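Side-chain contacts in tryptophan decarboxylase 1 (Oryza sativa subsp. japonica, PDB 6KHO), which catalyses the pyridoxal-phosphate-dependent decarboxylation of L-tryptophan to tryptamine and of 5-hydroxy-L-tryptophan to serotonin: residues E354-E358 against Y359-H363; D39-S42 against D43-S47; V207-A210 against D211-S215. All coordinates share one frame; numbering follows the deposited sequence.

Contact 1. Residues E354-E358 against Y359-H363. With ACT (acetate ion), chain D.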
loop_
_atom_site.group_PDB
_atom_site.type_symbol
_atom_site.label_atom_id
_atom_site.label_comp_id
_atom_site.label_asym_id
_atom_site.label_seq_id
_atom_site.Cartn_x
_atom_site.Cartn_y
_atom_site.Cartn_z
ATOM N N GLU A 354 -3.447 3.233 16.856
ATOM C CA GLU A 354 -4.754 2.613 17.027
ATOM C C GLU A 354 -5.871 3.643 16.917
ATOM O O GLU A 354 -5.683 4.833 17.193
ATOM C CB GLU A 354 -4.845 1.887 18.373
ATOM C CG GLU A 354 -4.862 2.832 19.593
ATOM C CD GLU A 354 -4.595 2.108 20.909
ATOM O OE1 GLU A 354 -4.772 0.867 20.957
ATOM O OE2 GLU A 354 -4.199 2.780 21.888
ATOM N N THR A 355 -7.034 3.168 16.466
ATOM C CA THR A 355 -8.299 3.892 16.473
ATOM C C THR A 355 -9.369 2.927 16.964
ATOM O O THR A 355 -9.173 1.711 16.969
ATOM C CB THR A 355 -8.689 4.420 15.084
ATOM O OG1 THR A 355 -8.735 3.323 14.147
ATOM C CG2 THR A 355 -7.697 5.469 14.607
ATOM N N ASN A 356 -10.510 3.465 17.378
ATOM C CA ASN A 356 -11.599 2.626 17.883
ATOM C C ASN A 356 -12.937 3.158 17.388
ATOM O O ASN A 356 -13.831 3.461 18.181
ATOM C CB ASN A 356 -11.552 2.538 19.411
ATOM C CG ASN A 356 -12.354 1.350 19.956
ATOM O OD1 ASN A 356 -12.556 0.339 19.269
ATOM N ND2 ASN A 356 -12.822 1.472 21.194
ATOM N N PRO A 357 -13.114 3.264 16.066
ATOM C CA PRO A 357 -14.389 3.764 15.539
ATOM C C PRO A 357 -15.511 2.773 15.813
ATOM O O PRO A 357 -15.314 1.554 15.770
ATOM C CB PRO A 357 -14.121 3.907 14.040
ATOM C CG PRO A 357 -13.133 2.843 13.753
ATOM C CD PRO A 357 -12.243 2.760 14.986
ATOM N N GLU A 358 -16.696 3.320 16.096
ATOM C CA GLU A 358 -17.818 2.503 16.546
ATOM C C GLU A 358 -18.182 1.431 15.522
ATOM O O GLU A 358 -18.480 0.284 15.889
ATOM C CB GLU A 358 -19.021 3.405 16.828
ATOM C CG GLU A 358 -20.269 2.677 17.293
ATOM C CD GLU A 358 -20.112 2.103 18.692
ATOM O OE1 GLU A 358 -19.596 2.821 19.583
ATOM O OE2 GLU A 358 -20.481 0.924 18.891
ATOM N N TYR A 359 -18.142 1.777 14.234
ATOM C CA TYR A 359 -18.626 0.848 13.212
ATOM C C TYR A 359 -17.737 -0.393 13.072
ATOM O O TYR A 359 -18.187 -1.402 12.512
ATOM C CB TYR A 359 -18.788 1.577 11.869
ATOM C CG TYR A 359 -17.530 1.688 11.025
ATOM C CD1 TYR A 359 -16.524 2.581 11.352
ATOM C CD2 TYR A 359 -17.360 0.899 9.891
ATOM C CE1 TYR A 359 -15.367 2.679 10.589
ATOM C CE2 TYR A 359 -16.214 0.996 9.112
ATOM C CZ TYR A 359 -15.220 1.880 9.464
ATOM O OH TYR A 359 -14.079 1.973 8.690
ATOM N N LEU A 360 -16.522 -0.376 13.618
ATOM C CA LEU A 360 -15.636 -1.536 13.551
ATOM C C LEU A 360 -15.609 -2.353 14.835
ATOM O O LEU A 360 -14.939 -3.395 14.870
ATOM C CB LEU A 360 -14.212 -1.098 13.218
ATOM C CG LEU A 360 -13.988 -0.479 11.835
ATOM C CD1 LEU A 360 -12.523 -0.130 11.648
ATOM C CD2 LEU A 360 -14.432 -1.433 10.767
ATOM N N LYS A 361 -16.305 -1.915 15.886
ATOM C CA LYS A 361 -16.226 -2.605 17.172
ATOM C C LYS A 361 -16.766 -4.024 17.068
ATOM O O LYS A 361 -17.721 -4.285 16.339
ATOM C CB LYS A 361 -16.984 -1.821 18.242
ATOM C CG LYS A 361 -16.231 -0.565 18.672
ATOM C CD LYS A 361 -17.002 0.247 19.695
ATOM C CE LYS A 361 -16.210 1.466 20.133
ATOM N NZ LYS A 361 -17.059 2.378 20.950
ATOM N N ASN A 362 -16.134 -4.947 17.798
ATOM C CA ASN A 362 -16.547 -6.343 17.791
ATOM C C ASN A 362 -15.997 -7.032 19.034
ATOM O O ASN A 362 -15.037 -6.567 19.661
ATOM C CB ASN A 362 -16.068 -7.064 16.524
ATOM C CG ASN A 362 -14.558 -7.109 16.426
ATOM O OD1 ASN A 362 -13.923 -8.067 16.864
ATOM N ND2 ASN A 362 -13.970 -6.042 15.891
ATOM N N HIS A 363 -16.611 -8.170 19.366
ATOM C CA HIS A 363 -16.273 -8.855 20.609
ATOM C C HIS A 363 -14.810 -9.297 20.635
ATOM O O HIS A 363 -14.146 -9.167 21.660
ATOM C CB HIS A 363 -17.219 -10.042 20.825
ATOM C CG HIS A 363 -18.662 -9.640 20.945
ATOM N ND1 HIS A 363 -19.067 -8.512 21.634
ATOM C CD2 HIS A 363 -19.793 -10.203 20.451
ATOM C CE1 HIS A 363 -20.383 -8.404 21.561
ATOM N NE2 HIS A 363 -20.848 -9.416 20.848
HETATM C C ACT D . -13.515 0.589 5.289
HETATM O O ACT D . -12.408 0.606 4.623
HETATM O OXT ACT D . -13.707 0.833 6.524
HETATM C CH3 ACT D . -14.827 0.208 4.498
#

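Contact 2. Residues D39-S42 against D43-S47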
loop_
_atom_site.group_PDB
_atom_site.type_symbol
_atom_site.label_atom_id
_atom_site.label_comp_id
_atom_site.label_asym_id
_atom_site.label_seq_id
_atom_site.Cartn_x
_atom_site.Cartn_y
_atom_site.Cartn_z
ATOM N N ASP A 39 -2.146 -17.158 -20.367
ATOM C CA ASP A 39 -1.477 -17.350 -21.651
ATOM C C ASP A 39 -0.517 -16.205 -21.947
ATOM O O ASP A 39 0.617 -16.432 -22.385
ATOM C CB ASP A 39 -2.512 -17.470 -22.765
ATOM C CG ASP A 39 -3.225 -18.811 -22.755
ATOM O OD1 ASP A 39 -2.707 -19.759 -22.129
ATOM O OD2 ASP A 39 -4.301 -18.913 -23.376
ATOM N N PHE A 40 -0.973 -14.961 -21.748
ATOM C CA PHE A 40 -0.070 -13.821 -21.889
ATOM C C PHE A 40 1.171 -13.996 -21.025
ATOM O O PHE A 40 2.292 -13.739 -21.482
ATOM C CB PHE A 40 -0.761 -12.504 -21.518
ATOM C CG PHE A 40 0.204 -11.339 -21.402
ATOM C CD1 PHE A 40 0.628 -10.661 -22.539
ATOM C CD2 PHE A 40 0.734 -10.964 -20.166
ATOM C CE1 PHE A 40 1.536 -9.608 -22.443
ATOM C CE2 PHE A 40 1.647 -9.923 -20.069
ATOM C CZ PHE A 40 2.048 -9.247 -21.209
ATOM N N ILE A 41 0.989 -14.411 -19.761
ATOM C CA ILE A 41 2.130 -14.515 -18.848
ATOM C C ILE A 41 3.105 -15.583 -19.333
ATOM O O ILE A 41 4.325 -15.380 -19.320
ATOM C CB ILE A 41 1.654 -14.795 -17.406
ATOM C CG1 ILE A 41 0.966 -13.571 -16.798
ATOM C CG2 ILE A 41 2.820 -15.194 -16.529
ATOM C CD1 ILE A 41 0.100 -13.916 -15.593
ATOM N N SER A 42 2.589 -16.739 -19.764
ATOM C CA SER A 42 3.463 -17.777 -20.311
ATOM C C SER A 42 4.256 -17.251 -21.503
ATOM O O SER A 42 5.467 -17.469 -21.595
ATOM C CB SER A 42 2.645 -19.002 -20.731
ATOM O OG SER A 42 1.880 -19.487 -19.648
ATOM N N ASP A 43 3.577 -16.567 -22.431
ATOM C CA ASP A 43 4.255 -16.003 -23.595
ATOM C C ASP A 43 5.267 -14.948 -23.181
ATOM O O ASP A 43 6.347 -14.834 -23.774
ATOM C CB ASP A 43 3.242 -15.376 -24.544
ATOM C CG ASP A 43 2.327 -16.391 -25.171
ATOM O OD1 ASP A 43 2.647 -17.600 -25.086
ATOM O OD2 ASP A 43 1.287 -15.974 -25.738
ATOM N N TYR A 44 4.907 -14.134 -22.191
ATOM C CA TYR A 44 5.787 -13.056 -21.765
ATOM C C TYR A 44 7.102 -13.606 -21.230
ATOM O O TYR A 44 8.178 -13.144 -21.614
ATOM C CB TYR A 44 5.089 -12.191 -20.720
ATOM C CG TYR A 44 5.974 -11.071 -20.203
ATOM C CD1 TYR A 44 6.239 -9.948 -20.992
ATOM C CD2 TYR A 44 6.552 -11.140 -18.938
ATOM C CE1 TYR A 44 7.046 -8.920 -20.526
ATOM C CE2 TYR A 44 7.365 -10.106 -18.458
ATOM C CZ TYR A 44 7.608 -9.007 -19.260
ATOM O OH TYR A 44 8.407 -7.986 -18.801
ATOM N N TYR A 45 7.042 -14.610 -20.352
ATOM C CA TYR A 45 8.283 -15.151 -19.814
ATOM C C TYR A 45 9.113 -15.824 -20.904
ATOM O O TYR A 45 10.345 -15.768 -20.874
ATOM C CB TYR A 45 7.996 -16.139 -18.688
ATOM C CG TYR A 45 7.489 -15.507 -17.402
ATOM C CD1 TYR A 45 7.836 -14.211 -17.042
ATOM C CD2 TYR A 45 6.659 -16.222 -16.549
ATOM C CE1 TYR A 45 7.359 -13.643 -15.858
ATOM C CE2 TYR A 45 6.189 -15.677 -15.372
ATOM C CZ TYR A 45 6.533 -14.391 -15.026
ATOM O OH TYR A 45 6.040 -13.866 -13.832
ATOM N N LYS A 46 8.465 -16.484 -21.862
ATOM C CA LYS A 46 9.233 -17.144 -22.913
ATOM C C LYS A 46 9.874 -16.139 -23.866
ATOM O O LYS A 46 10.901 -16.440 -24.483
ATOM C CB LYS A 46 8.334 -18.111 -23.690
ATOM C CG LYS A 46 7.991 -19.369 -22.906
ATOM C CD LYS A 46 7.000 -20.238 -23.673
ATOM C CE LYS A 46 6.407 -21.321 -22.790
ATOM N NZ LYS A 46 5.174 -21.897 -23.421
ATOM N N SER A 47 9.287 -14.956 -24.015
ATOM C CA SER A 47 9.763 -14.006 -25.004
ATOM C C SER A 47 10.474 -12.781 -24.426
ATOM O O SER A 47 11.027 -12.001 -25.206
ATOM C CB SER A 47 8.593 -13.550 -25.886
ATOM O OG SER A 47 7.683 -12.731 -25.170
#

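Contact 3. Residues V207-A210 against D211-S215. With PLP (pyridoxal-5'-phosphate), chain C.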
loop_
_atom_site.group_PDB
_atom_site.type_symbol
_atom_site.label_atom_id
_atom_site.label_comp_id
_atom_site.label_asym_id
_atom_site.label_seq_id
_atom_site.Cartn_x
_atom_site.Cartn_y
_atom_site.Cartn_z
ATOM N N VAL A 207 17.233 13.070 14.730
ATOM C CA VAL A 207 17.300 11.713 14.199
ATOM C C VAL A 207 18.578 11.561 13.379
ATOM O O VAL A 207 19.142 12.538 12.878
ATOM C CB VAL A 207 16.060 11.344 13.345
ATOM C CG1 VAL A 207 14.788 11.568 14.132
ATOM C CG2 VAL A 207 16.021 12.146 12.053
ATOM N N TYR A 208 19.025 10.306 13.245
ATOM C CA TYR A 208 20.363 9.980 12.759
ATOM C C TYR A 208 20.342 8.802 11.794
ATOM O O TYR A 208 19.692 7.784 12.049
ATOM C CB TYR A 208 21.311 9.633 13.921
ATOM C CG TYR A 208 21.272 10.670 15.008
ATOM C CD1 TYR A 208 20.256 10.662 15.958
ATOM C CD2 TYR A 208 22.234 11.680 15.077
ATOM C CE1 TYR A 208 20.184 11.621 16.937
ATOM C CE2 TYR A 208 22.174 12.652 16.069
ATOM C CZ TYR A 208 21.144 12.610 16.995
ATOM O OH TYR A 208 21.051 13.550 17.991
ATOM N N ALA A 209 21.098 8.929 10.705
ATOM C CA ALA A 209 21.362 7.803 9.828
ATOM C C ALA A 209 22.636 8.084 9.044
ATOM O O ALA A 209 23.018 9.239 8.855
ATOM C CB ALA A 209 20.181 7.558 8.881
ATOM N N ALA A 210 23.291 7.017 8.602
ATOM C CA ALA A 210 24.436 7.157 7.715
ATOM C C ALA A 210 24.027 7.794 6.390
ATOM O O ALA A 210 22.875 7.700 5.947
ATOM C CB ALA A 210 25.078 5.792 7.461
ATOM N N ASP A 211 24.994 8.442 5.734
ATOM C CA ASP A 211 24.683 9.031 4.440
ATOM C C ASP A 211 24.450 7.985 3.353
ATOM O O ASP A 211 24.074 8.360 2.243
ATOM C CB ASP A 211 25.782 10.010 4.006
ATOM C CG ASP A 211 27.140 9.355 3.838
ATOM O OD1 ASP A 211 27.239 8.113 3.900
ATOM O OD2 ASP A 211 28.132 10.102 3.651
ATOM N N GLN A 212 24.675 6.698 3.627
ATOM C CA GLN A 212 24.310 5.647 2.678
ATOM C C GLN A 212 22.861 5.190 2.838
ATOM O O GLN A 212 22.383 4.382 2.033
ATOM C CB GLN A 212 25.242 4.440 2.837
ATOM C CG GLN A 212 26.718 4.739 2.561
ATOM C CD GLN A 212 26.914 5.423 1.228
ATOM O OE1 GLN A 212 26.649 4.840 0.171
ATOM N NE2 GLN A 212 27.361 6.674 1.263
ATOM N N THR A 213 22.160 5.676 3.855
ATOM C CA THR A 213 20.783 5.261 4.081
ATOM C C THR A 213 19.904 5.714 2.923
ATOM O O THR A 213 20.098 6.796 2.363
ATOM C CB THR A 213 20.277 5.830 5.410
ATOM O OG1 THR A 213 21.097 5.328 6.472
ATOM C CG2 THR A 213 18.824 5.425 5.675
ATOM N N HIS A 214 18.949 4.862 2.548
ATOM C CA HIS A 214 18.057 5.163 1.437
ATOM C C HIS A 214 17.364 6.500 1.642
ATOM O O HIS A 214 16.968 6.849 2.760
ATOM C CB HIS A 214 17.021 4.050 1.288
ATOM C CG HIS A 214 16.401 3.985 -0.071
ATOM N ND1 HIS A 214 15.375 4.818 -0.461
ATOM C CD2 HIS A 214 16.664 3.188 -1.133
ATOM C CE1 HIS A 214 15.026 4.529 -1.703
ATOM N NE2 HIS A 214 15.792 3.544 -2.133
ATOM N N SER A 215 17.230 7.255 0.544
ATOM C CA SER A 215 16.646 8.592 0.612
ATOM C C SER A 215 15.252 8.590 1.222
ATOM O O SER A 215 14.836 9.604 1.792
ATOM C CB SER A 215 16.591 9.216 -0.782
ATOM O OG SER A 215 15.876 8.385 -1.680
HETATM N N1 PLP C . 15.881 0.608 1.805
HETATM C C2 PLP C . 16.730 -0.286 1.185
HETATM C C2A PLP C . 18.025 -0.700 1.812
HETATM C C3 PLP C . 16.387 -0.816 -0.049
HETATM O O3 PLP C . 17.230 -1.705 -0.660
HETATM C C4 PLP C . 15.188 -0.461 -0.655
HETATM C C4A PLP C . 14.640 -1.298 -1.776
HETATM C C5 PLP C . 14.335 0.439 -0.033
HETATM C C6 PLP C . 14.690 0.977 1.202
HETATM C C5A PLP C . 13.051 0.805 -0.747
HETATM O O4P PLP C . 12.122 1.480 0.069
HETATM P P PLP C . 10.533 1.443 -0.268
HETATM O O1P PLP C . 10.290 1.779 -1.714
HETATM O O2P PLP C . 9.869 2.435 0.655
HETATM O O3P PLP C . 9.950 0.061 -0.035
HETATM O O HOH W 1 22.819 4.411 9.369
#

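Contact 1. Residues E354-E358 against Y359-H363
The phenol ring of Tyr359 and the pyrrolidine ring of Pro357 meet obliquely, Pro357 CB coming to 3.8 Å from Tyr359 CD1. On one face the phenol carries its own neighbour, Leu360, whose CG sits 3.5 Å above the ring plane and toward the rim. At the edge, near the plane, lies an acetate ion, probably from the crystallisation liquor; Tyr359 OH donates to its OXT across a very short 2.5 Å. A chi1 of 85° stands Tyr359 CG between the backbone N and the carbonyl carbon, which sets the ring beside Pro357 and brings Leu360 CG over its face. The hydroxyl also hydrogen-bonds His214 of the second subunit, the two rings meeting nearly perpendicular. Pro357 CG touches Leu360 CD1 at 3.7 Å.

Behind these apolar contacts is a short 3-10 turn: Leu360 N bonds Pro357 O at 3.1 Å, and Lys361 N bonds Glu358 O. Lys361 runs fully extended beyond CG and crosses Asn356 at about a right angle, its CE 3.6 Å from Asn356 ND2. Its NZ reaches Glu358 OE1 at 2.9 Å from above the carboxylate plane, and the bend of Glu358 at chi2 (70°) turns the acid back to meet it. Shortening Lys361 to an alanine is likely to leave Glu358 OE1 without its cationic mate and to open a gap beside the Asn356 amide. Glu358 OE2 is taken by His475 of the second subunit, so the carboxylate is divided between the turn and the dimer partner.

Tyr359 is the proton donor of the reaction, and this loop delivers it across the subunit boundary, as in related aromatic amino acid decarboxylases; its side chain lies about 5 Å, between nearest atoms, from a bound pyridoxal phosphate, a position consistent with that role.

Contact 2. Residues D39-S42 against D43-S47
Phe40 and Tyr44, one turn apart on the alpha helix 27-47, lie side by side and point the same way. Their ring planes differ by just 19°, yet the centroids are 5.9 Å apart, so the rings are slid past each other and hardly overlap. What lies over one face of Phe40 is instead the start of the tyrosine side chain: Tyr44 CB sits 4.1 Å above that ring, displaced toward its rim. Both residues have CG anti to the backbone N (chi1 169° and 178°), which sends the two rings off the helix along similar lines. Beyond the helix, Phe40 packs on Met81 and Leu84 of helix 77-88 and also on Ile118 of the second subunit, while Tyr44 OH hydrogen-bonds His94.

A second pair with the same i to i+4 spacing, Ile41 and Tyr45, also runs side by side and likewise faces the second subunit. Ile41 CG2 approaches Tyr45 CE2 at 3.6 Å, obliquely to the ring. Ile41 touches Ala121 of the second subunit, and Tyr45 OH bonds the backbone oxygen of that same residue. Of the polar side chains nearby, Asp39 OD1 forms a salt bridge with Arg31 of the second subunit, which also bonds Ser42 OG, whereas Asp43 OD2 pairs with Arg85 of its own chain.

Regular helix bonds hold these pairs in step. Tyr44 N reaches Phe40 O at 2.7 Å, and Tyr45 N meets Ile41 O at 3.0 Å. Lys46 stretches its methylene chain over the end of the preceding turn, its CG 3.4 Å from Ser42 O. In the last turn of the helix, Asp43 O accepts twice from a single residue: Ser47 N at 3.0 Å and Ser47 OG at 2.9 Å reach it from opposite faces of the carbonyl plane.

Contact 3. Residues V207-A210 against D211-S215
A type I beta turn from Ala210 to Thr213 takes the chain off the end of strand 205-210, and it is closed by Thr213 N bonding Ala210 O at 3.0 Å. Thr213 OG1 lies 3.0 Å from the same Ala210 O. A chi1 of -61° puts this hydroxyl beside its own backbone N, and there Thr213 OG1 is also 3.4 Å from Ala209 CB, with Thr213 CG2 flanking the same methyl. A water accepts from Ala210 N at 2.8 Å and touches Thr213 OG1 weakly, helping to satisfy an amide at the very end of the strand.

Within the turn, Gln212 NE2 donates to Asp211 OD1 at 3.0 Å. It arrives from above the carboxylate plane while keeping close to the plane of its own amide. Asp211 OD1 has a further partner in Thr236 OG1.

The strand belongs to the mixed seven-stranded sheet of the fold-type I pyridoxal-phosphate enzymes, lying between strands 262-269 and 231-234, and the turn leads into helix 215-223. The turn brings in His214, a residue of the cofactor pocket that also binds serotonin. His214 occupies the N-cap position, its ND1 bonded to Thr216 N. A chi1 of -159° swings the imidazole of His214 away from its backbone N and against the cofactor, pyridoxal-phosphate C6 standing 3.6 Å above one face of the imidazole, toward the rim. Nearer the backbone, His214 CB is 3.7 Å from N1 of the cofactor's pyridine ring. Val380 of the second subunit packs against the same histidine.

Followed from the N terminus, the three contacts come in series: contact 2 on helix 27-47, contact 3 at the end of strand 205-210, contact 1 in the loop between helices 346-353 and 363-366. None nests within or crosses another, and each closes no more than a turn. Within one chain they are well separated: contacts 1 and 3 are about 20 Å apart at their nearest atoms, and contacts 2 and 3 lie on opposite sides of the chain's centre. The dimer brings contact 1 against contact 3 of the other subunit, tying the 354-363 loop to the end of that subunit's strand 205-210. Contact 2 joins the subunits elsewhere, through the N-terminal helix.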